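Local coordinates for protein N-acetylneuraminate lyase (Peptoclostridium difficile, PDB 4WOZ) that is a lyase of the dihydrodipicolinate synthetase family, built as a parallel eight-stranded beta/alpha (TIM) barrel and assembled from four chains, at residues A[84-89]-A[110-115]. Numbering follows the deposited sequence.
Sequences EIKLIA and GYDAIS
One face of the Tyr111 ring receives Leu87, whose CD1 stands 4.2 Å from the ring centroid and nearly on its normal, a CH-pi contact; a branched apolar chain reaches both ring and helix 67-81. The carbonyl carbon C of Ile88 lies at the ring's edge, near its plane, while CB of Ala89 meets CD2 of Tyr111 obliquely at 3.4 Å; so small a side chain fits against an aromatic ring. With CG anti to its carbonyl carbon (chi1 -87°), the tyrosine sets its ring across strand 86-89, its CD2-CE2 edge between the side chains of Leu87 and Ala89; the ring serves this apolar contact, while its hydroxyl hydrogen-bonds to the carbonyl O of Phe74.

The carboxylate of Asp112 acts as a backbone acceptor just before its strand begins: OD2 takes the N-H of Leu87 at 2.7 Å through its anti lone pair, and OD1 bonds to Thr13. An acidic side chain thus supplies the first rung of a ladder that main-chain atoms continue. Ala113 N donates to Leu87 O at 3.3 Å, Ala89 N to Ala113 O at 2.9 Å, and Ser115 N to Ala89 O, the regular parallel pattern. On the face of Ile88 and Ala113, Ile88 CG2 packs against Ser115 CB at 4.0 Å.

These are adjacent strands of the TIM barrel, joined through helix 96-109 as a beta-alpha-beta unit. Leu87, Ala89 and Tyr111 pack outward against helix 67-81, and Ile114 against helix 96-109, whereas Ser115 OG bonds to Tyr54 and Ile145. Backbone bonds to Leu53 and Arg143 extend the sheet to strand 52-55 and toward strand 144-147.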
ATOM      1  N   GLU A  84      -4.531  21.406  37.852  1.00 40.29           N
ATOM      2  CA  GLU A  84      -4.671  20.072  38.421  1.00 39.44           C
ATOM      3  C   GLU A  84      -3.833  19.020  37.688  1.00 37.25           C
ATOM      4  O   GLU A  84      -3.138  18.227  38.324  1.00 36.97           O
ATOM      5  CB  GLU A  84      -6.149  19.676  38.447  1.00 41.39           C
ATOM      6  CG  GLU A  84      -6.431  18.364  39.155  1.00 43.72           C
ATOM      7  CD  GLU A  84      -7.844  18.298  39.702  1.00 46.03           C
ATOM      8  OE1 GLU A  84      -8.710  19.048  39.193  1.00 47.13           O
ATOM      9  OE2 GLU A  84      -8.089  17.493  40.631  1.00 45.18           O
ATOM     10  N   ILE A  85      -3.896  19.006  36.358  1.00 34.57           N
ATOM     11  CA  ILE A  85      -3.102  18.057  35.583  1.00 33.08           C
ATOM     12  C   ILE A  85      -2.389  18.770  34.438  1.00 31.59           C
ATOM     13  O   ILE A  85      -2.631  19.946  34.188  1.00 30.63           O
ATOM     14  CB  ILE A  85      -3.958  16.913  34.992  1.00 33.10           C
ATOM     15  CG1 ILE A  85      -4.956  17.475  33.981  1.00 33.05           C
ATOM     16  CG2 ILE A  85      -4.663  16.158  36.114  1.00 32.89           C
ATOM     17  CD1 ILE A  85      -5.745  16.410  33.256  1.00 36.68           C
ATOM     18  N   LYS A  86      -1.512  18.041  33.753  1.00 32.40           N
ATOM     19  CA  LYS A  86      -0.739  18.576  32.638  1.00 31.15           C
ATOM     20  C   LYS A  86      -1.567  18.719  31.365  1.00 30.24           C
ATOM     21  O   LYS A  86      -2.548  18.000  31.157  1.00 26.61           O
ATOM     22  CB  LYS A  86       0.465  17.674  32.360  1.00 32.64           C
ATOM     23  CG  LYS A  86       1.378  17.505  33.553  1.00 34.93           C
ATOM     24  CD  LYS A  86       2.369  16.382  33.329  1.00 37.97           C
ATOM     25  CE  LYS A  86       2.995  15.942  34.644  1.00 40.42           C
ATOM     26  NZ  LYS A  86       3.863  14.745  34.459  1.00 42.71           N
ATOM     27  N   LEU A  87      -1.146  19.644  30.510  1.00 27.74           N
ATOM     28  CA  LEU A  87      -1.840  19.903  29.262  1.00 27.75           C
ATOM     29  C   LEU A  87      -0.908  20.002  28.068  1.00 29.26           C
ATOM     30  O   LEU A  87       0.096  20.732  28.094  1.00 28.75           O
ATOM     31  CB  LEU A  87      -2.638  21.202  29.361  1.00 28.16           C
ATOM     32  CG  LEU A  87      -3.846  21.241  30.294  1.00 30.22           C
ATOM     33  CD1 LEU A  87      -4.401  22.656  30.332  1.00 29.39           C
ATOM     34  CD2 LEU A  87      -4.899  20.258  29.811  1.00 29.85           C
ATOM     35  N   ILE A  88      -1.249  19.260  27.021  1.00 27.20           N
ATOM     36  CA  ILE A  88      -0.494  19.280  25.779  1.00 27.52           C
ATOM     37  C   ILE A  88      -1.483  19.727  24.709  1.00 28.26           C
ATOM     38  O   ILE A  88      -2.598  19.206  24.622  1.00 26.61           O
ATOM     39  CB  ILE A  88       0.043  17.889  25.400  1.00 28.09           C
ATOM     40  CG1 ILE A  88       1.076  17.424  26.431  1.00 26.00           C
ATOM     41  CG2 ILE A  88       0.671  17.943  24.009  1.00 29.16           C
ATOM     42  CD1 ILE A  88       1.640  16.044  26.139  1.00 28.26           C
ATOM     43  N   ALA A  89      -1.081  20.696  23.899  1.00 27.35           N
ATOM     44  CA  ALA A  89      -1.964  21.190  22.858  1.00 28.32           C
ATOM     45  C   ALA A  89      -1.509  20.780  21.462  1.00 27.69           C
ATOM     46  O   ALA A  89      -0.393  21.091  21.053  1.00 27.48           O
ATOM     47  CB  ALA A  89      -2.068  22.713  22.949  1.00 27.77           C
ATOM     48  N   GLY A 110      -1.036  28.990  28.850  1.00 33.69           N
ATOM     49  CA  GLY A 110      -0.260  28.234  29.811  1.00 30.86           C
ATOM     50  C   GLY A 110      -0.183  26.733  29.592  1.00 32.11           C
ATOM     51  O   GLY A 110       0.038  25.991  30.551  1.00 31.04           O
ATOM     52  N   TYR A 111      -0.377  26.268  28.358  1.00 31.06           N
ATOM     53  CA  TYR A 111      -0.268  24.836  28.089  1.00 30.44           C
ATOM     54  C   TYR A 111       1.182  24.437  28.341  1.00 30.10           C
ATOM     55  O   TYR A 111       2.102  25.156  27.964  1.00 30.09           O
ATOM     56  CB  TYR A 111      -0.672  24.504  26.643  1.00 29.98           C
ATOM     57  CG  TYR A 111      -2.159  24.265  26.484  1.00 28.64           C
ATOM     58  CD1 TYR A 111      -3.063  25.318  26.586  1.00 29.10           C
ATOM     59  CD2 TYR A 111      -2.668  22.976  26.310  1.00 27.92           C
ATOM     60  CE1 TYR A 111      -4.443  25.098  26.531  1.00 29.14           C
ATOM     61  CE2 TYR A 111      -4.054  22.745  26.254  1.00 24.75           C
ATOM     62  CZ  TYR A 111      -4.928  23.814  26.370  1.00 26.49           C
ATOM     63  OH  TYR A 111      -6.291  23.613  26.373  1.00 26.74           O
ATOM     64  N   ASP A 112       1.368  23.291  28.987  1.00 29.63           N
ATOM     65  CA  ASP A 112       2.691  22.778  29.335  1.00 30.08           C
ATOM     66  C   ASP A 112       3.558  22.440  28.129  1.00 30.42           C
ATOM     67  O   ASP A 112       4.790  22.523  28.193  1.00 29.83           O
ATOM     68  CB  ASP A 112       2.535  21.541  30.222  1.00 29.01           C
ATOM     69  CG  ASP A 112       1.781  21.843  31.503  1.00 33.22           C
ATOM     70  OD1 ASP A 112       2.357  22.500  32.400  1.00 35.47           O
ATOM     71  OD2 ASP A 112       0.606  21.437  31.611  1.00 32.74           O
ATOM     72  N   ALA A 113       2.912  22.048  27.039  1.00 28.37           N
ATOM     73  CA  ALA A 113       3.617  21.709  25.815  1.00 27.85           C
ATOM     74  C   ALA A 113       2.661  21.716  24.635  1.00 27.35           C
ATOM     75  O   ALA A 113       1.437  21.721  24.804  1.00 26.55           O
ATOM     76  CB  ALA A 113       4.266  20.339  25.946  1.00 29.45           C
ATOM     77  N   ILE A 114       3.220  21.743  23.433  1.00 27.25           N
ATOM     78  CA  ILE A 114       2.392  21.715  22.243  1.00 28.76           C
ATOM     79  C   ILE A 114       2.811  20.517  21.410  1.00 29.50           C
ATOM     80  O   ILE A 114       3.889  19.949  21.613  1.00 29.72           O
ATOM     81  CB  ILE A 114       2.530  23.008  21.398  1.00 28.73           C
ATOM     82  CG1 ILE A 114       3.934  23.112  20.802  1.00 27.95           C
ATOM     83  CG2 ILE A 114       2.225  24.217  22.268  1.00 26.55           C
ATOM     84  CD1 ILE A 114       4.097  24.263  19.820  1.00 30.46           C
ATOM     85  N   SER A 115       1.948  20.133  20.481  1.00 27.44           N
ATOM     86  CA  SER A 115       2.209  18.998  19.613  1.00 28.13           C
ATOM     87  C   SER A 115       1.777  19.391  18.211  1.00 26.56           C
ATOM     88  O   SER A 115       0.940  20.278  18.043  1.00 26.47           O
ATOM     89  CB  SER A 115       1.398  17.786  20.091  1.00 27.20           C
ATOM     90  OG  SER A 115       1.715  16.632  19.334  1.00 32.54           O
TER